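Local coordinates for nucleotidyl transferase (Methanothermobacter thermautotrophicus, PDB 6PLJ), which probably acts as a nucleotidyltransferase of the MobA-like family, possibly in pseudomurein cell-wall synthesis, at residues V62-G74 and A129-R142. Numbering follows the deposited sequence.
With EDO (1,2-ethanediol), chain C.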
ATOM      1  N   VAL A  62       8.510  -5.700   8.242  1.00 11.52           N
ATOM      2  CA  VAL A  62       7.235  -5.498   7.575  1.00 10.73           C
ATOM      3  C   VAL A  62       7.438  -4.786   6.243  1.00 10.24           C
ATOM      4  O   VAL A  62       6.896  -5.205   5.235  1.00  9.64           O
ATOM      5  CB  VAL A  62       6.270  -4.707   8.504  1.00 10.53           C
ATOM      6  CG1 VAL A  62       5.085  -4.091   7.755  1.00 10.50           C
ATOM      7  CG2 VAL A  62       5.758  -5.624   9.606  1.00 10.54           C
ATOM      8  N   ILE A  63       8.178  -3.674   6.250  1.00  9.98           N
ATOM      9  CA  ILE A  63       8.316  -2.907   5.011  1.00  9.84           C
ATOM     10  C   ILE A  63       9.060  -3.694   3.933  1.00 10.22           C
ATOM     11  O   ILE A  63       8.673  -3.657   2.763  1.00  9.55           O
ATOM     12  CB  ILE A  63       8.923  -1.498   5.233  1.00 10.10           C
ATOM     13  CG1 ILE A  63       8.874  -0.680   3.933  1.00 10.23           C
ATOM     14  CG2 ILE A  63      10.353  -1.545   5.771  1.00 10.14           C
ATOM     15  CD1 ILE A  63       7.478  -0.475   3.378  1.00 10.29           C
ATOM     16  N   GLU A  64      10.083  -4.443   4.325  1.00 10.57           N
ATOM     17  CA  GLU A  64      10.784  -5.291   3.362  1.00 11.17           C
ATOM     18  C   GLU A  64       9.837  -6.349   2.801  1.00 10.78           C
ATOM     19  O   GLU A  64       9.902  -6.664   1.609  1.00 11.04           O
ATOM     20  CB  GLU A  64      12.004  -5.967   3.996  1.00 12.11           C
ATOM     21  CG  GLU A  64      13.175  -5.031   4.223  1.00 13.43           C
ATOM     22  CD  GLU A  64      14.223  -5.624   5.148  1.00 14.74           C
ATOM     23  OE1 GLU A  64      15.183  -6.256   4.637  1.00 16.74           O
ATOM     24  OE2 GLU A  64      14.093  -5.438   6.375  1.00 14.77           O
ATOM     25  N   ALA A  65       8.978  -6.911   3.646  1.00 10.14           N
ATOM     26  CA  ALA A  65       7.998  -7.888   3.175  1.00 10.48           C
ATOM     27  C   ALA A  65       7.056  -7.303   2.130  1.00 10.31           C
ATOM     28  O   ALA A  65       6.793  -7.915   1.096  1.00 10.94           O
ATOM     29  CB  ALA A  65       7.223  -8.465   4.335  1.00 10.40           C
ATOM     30  N   THR A  66       6.551  -6.106   2.394  1.00  9.96           N
ATOM     31  CA  THR A  66       5.664  -5.445   1.445  1.00  9.94           C
ATOM     32  C   THR A  66       6.361  -5.193   0.115  1.00  9.85           C
ATOM     33  O   THR A  66       5.810  -5.490  -0.934  1.00 10.71           O
ATOM     34  CB  THR A  66       5.152  -4.118   1.996  1.00 10.16           C
ATOM     35  OG1 THR A  66       4.391  -4.389   3.171  1.00 10.60           O
ATOM     36  CG2 THR A  66       4.290  -3.388   0.991  1.00 10.49           C
ATOM     37  N   VAL A  67       7.559  -4.637   0.173  1.00  9.97           N
ATOM     38  CA  VAL A  67       8.300  -4.297  -1.040  1.00 10.08           C
ATOM     39  C   VAL A  67       8.629  -5.564  -1.836  1.00 10.62           C
ATOM     40  O   VAL A  67       8.469  -5.583  -3.055  1.00 10.33           O
ATOM     41  CB  VAL A  67       9.563  -3.485  -0.714  1.00 10.22           C
ATOM     42  CG1 VAL A  67      10.476  -3.362  -1.931  1.00 10.41           C
ATOM     43  CG2 VAL A  67       9.163  -2.106  -0.188  1.00 10.39           C
ATOM     44  N   LYS A  68       9.040  -6.621  -1.142  1.00 11.02           N
ATOM     45  CA  LYS A  68       9.325  -7.874  -1.818  1.00 12.12           C
ATOM     46  C   LYS A  68       8.111  -8.386  -2.588  1.00 11.60           C
ATOM     47  O   LYS A  68       8.238  -8.837  -3.723  1.00 11.02           O
ATOM     48  CB  LYS A  68       9.781  -8.933  -0.820  1.00 13.62           C
ATOM     49  CG  LYS A  68      10.106 -10.285  -1.421  1.00 16.00           C
ATOM     50  CD  LYS A  68      11.220 -10.184  -2.437  1.00 18.09           C
ATOM     51  CE  LYS A  68      11.499 -11.523  -3.080  0.70 18.74           C
ATOM     52  NZ  LYS A  68      12.728 -11.438  -3.889  0.70 19.56           N
ATOM     53  N   ALA A  69       6.930  -8.315  -1.980  1.00 10.65           N
ATOM     54  CA  ALA A  69       5.702  -8.741  -2.668  1.00 10.59           C
ATOM     55  C   ALA A  69       5.415  -7.923  -3.924  1.00 10.48           C
ATOM     56  O   ALA A  69       5.045  -8.469  -4.969  1.00 10.21           O
ATOM     57  CB  ALA A  69       4.526  -8.714  -1.721  1.00 10.62           C
ATOM     58  N   VAL A  70       5.606  -6.611  -3.816  1.00 10.38           N
ATOM     59  CA  VAL A  70       5.398  -5.698  -4.932  1.00 10.52           C
ATOM     60  C   VAL A  70       6.381  -6.005  -6.079  1.00 10.57           C
ATOM     61  O   VAL A  70       5.990  -6.107  -7.247  1.00 10.28           O
ATOM     62  CB  VAL A  70       5.537  -4.248  -4.432  1.00 11.22           C
ATOM     63  CG1 VAL A  70       5.650  -3.267  -5.560  1.00 11.62           C
ATOM     64  CG2 VAL A  70       4.358  -3.903  -3.519  1.00 11.32           C
ATOM     65  N   LEU A  71       7.649  -6.172  -5.746  1.00 10.68           N
ATOM     66  CA  LEU A  71       8.643  -6.520  -6.775  1.00 11.40           C
ATOM     67  C   LEU A  71       8.348  -7.875  -7.384  1.00 12.17           C
ATOM     68  O   LEU A  71       8.455  -8.060  -8.621  1.00 12.75           O
ATOM     69  CB  LEU A  71      10.048  -6.458  -6.197  1.00 11.16           C
ATOM     70  CG  LEU A  71      10.612  -5.061  -5.881  1.00 11.50           C
ATOM     71  CD1 LEU A  71      11.944  -5.168  -5.164  1.00 11.87           C
ATOM     72  CD2 LEU A  71      10.749  -4.201  -7.130  1.00 11.98           C
ATOM     73  N   SER A  72       7.905  -8.816  -6.554  1.00 12.03           N
ATOM     74  CA  SER A  72       7.555 -10.142  -7.075  1.00 12.83           C
ATOM     75  C   SER A  72       6.310 -10.150  -7.969  1.00 12.61           C
ATOM     76  O   SER A  72       6.067 -11.129  -8.664  1.00 12.76           O
ATOM     77  CB  SER A  72       7.383 -11.127  -5.925  1.00 13.78           C
ATOM     78  OG  SER A  72       8.609 -11.275  -5.237  1.00 16.26           O
ATOM     79  N   ALA A  73       5.522  -9.065  -7.964  1.00 12.01           N
ATOM     80  CA  ALA A  73       4.356  -8.948  -8.805  1.00 11.96           C
ATOM     81  C   ALA A  73       4.692  -8.539 -10.234  1.00 11.85           C
ATOM     82  O   ALA A  73       3.782  -8.395 -11.041  1.00 12.91           O
ATOM     83  CB  ALA A  73       3.363  -7.955  -8.205  1.00 12.12           C
ATOM     84  N   GLY A  74       5.973  -8.288 -10.529  1.00 11.52           N
ATOM     85  CA  GLY A  74       6.432  -8.078 -11.887  1.00 11.73           C
ATOM     86  C   GLY A  74       6.414  -6.644 -12.375  1.00 11.66           C
ATOM     87  O   GLY A  74       6.533  -6.420 -13.562  1.00 12.30           O
ATOM     88  N   ALA A 129       0.542   0.676  -3.142  1.00  8.94           N
ATOM     89  CA  ALA A 129       0.506  -0.275  -2.029  1.00  8.83           C
ATOM     90  C   ALA A 129       0.853   0.417  -0.733  1.00  9.39           C
ATOM     91  O   ALA A 129       1.650   1.358  -0.704  1.00  9.42           O
ATOM     92  CB  ALA A 129       1.465  -1.423  -2.276  1.00  8.77           C
ATOM     93  N   ALA A 130       0.242  -0.067   0.343  1.00  9.08           N
ATOM     94  CA  ALA A 130       0.527   0.424   1.681  1.00  9.22           C
ATOM     95  C   ALA A 130       1.687  -0.344   2.276  1.00  9.17           C
ATOM     96  O   ALA A 130       1.680  -1.572   2.303  1.00  8.71           O
ATOM     97  CB  ALA A 130      -0.698   0.252   2.557  1.00  9.34           C
ATOM     98  N   GLY A 131       2.666   0.377   2.814  1.00  9.07           N
ATOM     99  CA  GLY A 131       3.815  -0.262   3.442  1.00  9.47           C
ATOM    100  C   GLY A 131       3.445  -1.179   4.598  1.00  9.54           C
ATOM    101  O   GLY A 131       4.111  -2.181   4.819  1.00  9.97           O
ATOM    102  N   ASP A 132       2.360  -0.849   5.295  1.00  9.90           N
ATOM    103  CA  ASP A 132       1.899  -1.585   6.470  1.00 10.19           C
ATOM    104  C   ASP A 132       0.896  -2.689   6.170  1.00 10.20           C
ATOM    105  O   ASP A 132       0.209  -3.155   7.072  1.00 10.01           O
ATOM    106  CB  ASP A 132       1.308  -0.631   7.520  1.00 10.83           C
ATOM    107  CG  ASP A 132       0.028   0.034   7.076  1.00 11.89           C
ATOM    108  OD1 ASP A 132      -0.493  -0.260   5.974  1.00 12.53           O
ATOM    109  OD2 ASP A 132      -0.469   0.893   7.846  1.00 13.50           O
ATOM    110  N   GLN A 133       0.829  -3.126   4.917  1.00  9.75           N
ATOM    111  CA  GLN A 133      -0.078  -4.185   4.507  1.00  9.74           C
ATOM    112  C   GLN A 133       0.750  -5.288   3.839  1.00  9.79           C
ATOM    113  O   GLN A 133       0.661  -5.518   2.620  1.00 10.24           O
ATOM    114  CB  GLN A 133      -1.116  -3.573   3.585  1.00  9.90           C
ATOM    115  CG  GLN A 133      -2.310  -4.447   3.259  1.00  9.96           C
ATOM    116  CD  GLN A 133      -3.313  -3.745   2.359  1.00 10.24           C
ATOM    117  OE1 GLN A 133      -3.197  -2.555   2.087  1.00 10.77           O
ATOM    118  NE2 GLN A 133      -4.301  -4.486   1.895  1.00 10.58           N
ATOM    119  N   PRO A 134       1.545  -6.010   4.643  1.00  9.77           N
ATOM    120  CA  PRO A 134       2.589  -6.870   4.090  1.00  9.83           C
ATOM    121  C   PRO A 134       2.150  -8.271   3.685  1.00 10.64           C
ATOM    122  O   PRO A 134       2.982  -9.013   3.184  1.00 11.32           O
ATOM    123  CB  PRO A 134       3.585  -6.971   5.247  1.00  9.66           C
ATOM    124  CG  PRO A 134       2.715  -6.924   6.445  1.00  9.74           C
ATOM    125  CD  PRO A 134       1.694  -5.877   6.106  1.00  9.62           C
ATOM    126  N   ALA A 135       0.892  -8.640   3.913  1.00 10.20           N
ATOM    127  CA  ALA A 135       0.432  -9.990   3.597  1.00 10.63           C
ATOM    128  C   ALA A 135      -0.225 -10.105   2.235  1.00 10.97           C
ATOM    129  O   ALA A 135      -0.751 -11.165   1.916  1.00 11.35           O
ATOM    130  CB  ALA A 135      -0.516 -10.496   4.687  1.00 10.69           C
ATOM    131  N   VAL A 136      -0.170  -9.061   1.404  1.00 11.19           N
ATOM    132  CA  VAL A 136      -0.734  -9.182   0.063  1.00 11.87           C
ATOM    133  C   VAL A 136       0.224 -10.037  -0.763  1.00 11.63           C
ATOM    134  O   VAL A 136       1.418  -9.772  -0.798  1.00 12.83           O
ATOM    135  CB  VAL A 136      -0.957  -7.841  -0.662  1.00 12.58           C
ATOM    136  CG1 VAL A 136      -1.829  -8.083  -1.878  1.00 13.11           C
ATOM    137  CG2 VAL A 136      -1.645  -6.810   0.218  1.00 13.24           C
ATOM    138  N   SER A 137      -0.295 -11.056  -1.434  1.00 12.10           N
ATOM    139  CA  SER A 137       0.573 -11.914  -2.232  1.00 11.96           C
ATOM    140  C   SER A 137       0.961 -11.232  -3.538  1.00 12.08           C
ATOM    141  O   SER A 137       0.214 -10.420  -4.075  1.00 11.28           O
ATOM    142  CB  SER A 137      -0.097 -13.247  -2.551  1.00 13.07           C
ATOM    143  OG  SER A 137      -1.204 -13.071  -3.409  1.00 13.84           O
ATOM    144  N   PRO A 138       2.127 -11.595  -4.072  1.00 11.86           N
ATOM    145  CA  PRO A 138       2.503 -11.143  -5.414  1.00 12.26           C
ATOM    146  C   PRO A 138       1.434 -11.441  -6.467  1.00 11.96           C
ATOM    147  O   PRO A 138       1.159 -10.591  -7.319  1.00 11.78           O
ATOM    148  CB  PRO A 138       3.780 -11.932  -5.700  1.00 12.20           C
ATOM    149  CG  PRO A 138       4.357 -12.202  -4.356  1.00 12.31           C
ATOM    150  CD  PRO A 138       3.186 -12.393  -3.438  1.00 12.36           C
ATOM    151  N   ALA A 139       0.811 -12.614  -6.395  1.00 12.42           N
ATOM    152  CA  ALA A 139      -0.205 -12.974  -7.385  1.00 12.66           C
ATOM    153  C   ALA A 139      -1.410 -12.036  -7.334  1.00 12.44           C
ATOM    154  O   ALA A 139      -1.942 -11.644  -8.365  1.00 13.76           O
ATOM    155  CB  ALA A 139      -0.640 -14.422  -7.199  1.00 13.24           C
ATOM    156  N   THR A 140      -1.818 -11.646  -6.127  1.00 11.59           N
ATOM    157  CA  THR A 140      -2.929 -10.720  -5.984  1.00 11.59           C
ATOM    158  C   THR A 140      -2.542  -9.349  -6.530  1.00 11.66           C
ATOM    159  O   THR A 140      -3.320  -8.729  -7.246  1.00 11.96           O
ATOM    160  CB  THR A 140      -3.373 -10.622  -4.519  1.00 11.75           C
ATOM    161  OG1 THR A 140      -3.871 -11.903  -4.134  1.00 12.19           O
ATOM    162  CG2 THR A 140      -4.444  -9.580  -4.344  1.00 12.25           C
ATOM    163  N   LEU A 141      -1.350  -8.882  -6.178  1.00 11.62           N
ATOM    164  CA  LEU A 141      -0.857  -7.586  -6.677  1.00 11.84           C
ATOM    165  C   LEU A 141      -0.805  -7.567  -8.203  1.00 13.00           C
ATOM    166  O   LEU A 141      -1.214  -6.585  -8.835  1.00 12.28           O
ATOM    167  CB  LEU A 141       0.528  -7.289  -6.087  1.00 11.97           C
ATOM    168  CG  LEU A 141       0.536  -6.989  -4.587  1.00 11.97           C
ATOM    169  CD1 LEU A 141       1.941  -6.986  -4.012  1.00 12.10           C
ATOM    170  CD2 LEU A 141      -0.156  -5.664  -4.283  1.00 12.20           C
ATOM    171  N   ARG A 142      -0.322  -8.668  -8.775  1.00 13.45           N
ATOM    172  CA  ARG A 142      -0.242  -8.801 -10.223  1.00 15.02           C
ATOM    173  C   ARG A 142      -1.627  -8.717 -10.866  1.00 14.87           C
ATOM    174  O   ARG A 142      -1.800  -7.999 -11.847  1.00 14.93           O
ATOM    175  CB  ARG A 142       0.455 -10.112 -10.593  1.00 16.21           C
ATOM    176  CG  ARG A 142       0.733 -10.288 -12.073  1.00 18.28           C
ATOM    177  CD  ARG A 142       1.304 -11.668 -12.316  1.00 19.51           C
ATOM    178  NE  ARG A 142       2.642 -11.837 -11.739  1.00 21.44           N
ATOM    179  CZ  ARG A 142       3.795 -11.510 -12.334  1.00 21.93           C
ATOM    180  NH1 ARG A 142       3.816 -10.959 -13.549  1.00 23.96           N
ATOM    181  NH2 ARG A 142       4.949 -11.716 -11.690  1.00 24.35           N
TER
HETATM  182  C1  EDO C 302       2.479  -6.524 -13.300  0.50 23.36           C
HETATM  183  O1  EDO C 302       3.357  -7.603 -13.644  0.50 23.15           O
HETATM  184  C2  EDO C 302       1.160  -6.681 -14.048  0.50 23.59           C
HETATM  185  O2  EDO C 302       1.419  -6.985 -15.422  0.50 23.74           O
HETATM  186  O   HOH W   1       3.289 -12.853  -9.143  1.00 29.69           O
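The C-terminal half of helix 62-72 crosses the start of helix 138-142, the axes at -56° and 8.2 Å apart, while its first turns lie on the loop leaving strand 129-130, T66 and P134 bringing their CA atoms to 4.3 Å. T66 carries the shorter of the two hydrogen bonds across: OG1, anti to its own carbonyl carbon (chi1 -62°), donates to G131 O at 2.8 Å from well above the carbonyl plane, and OG1 also rests on P134 CA and CB. Its methyl CG2 turns to A130 O. A valine here would probably leave G131 O without this donor and the loop less firmly tied to the helix. I63 CD1 packs on G131 CA at 3.7 Å. V62 CG1 meets the P134 ring at CG, and A65 CB touches its CB. Further along, L141 CD1 wedges against the A69 backbone and V70 CG2, A73 CB lies 3.6 Å from L141 CB, and S72 CB packs on P138 CG. R142, bent at chi3 (-68°), lays its guanidinium face under A73 O, which stands 3.4 Å above the plane; NH2 adds a weak bond to S72 O, and NE holds a water that bonds weakly to the same carbonyl. S137 caps helix 138-147 by accepting from T140 N, and E216 hydrogen-bonds S137 OG and T140 OG1. In this Rossmann-like alpha/beta domain, helix 62-72 packs on the parallel strands through I63 and T66 on V29 of strand 25-31 and V67 on V80 of strand 77-82, with strand 125-130 alongside 25-31.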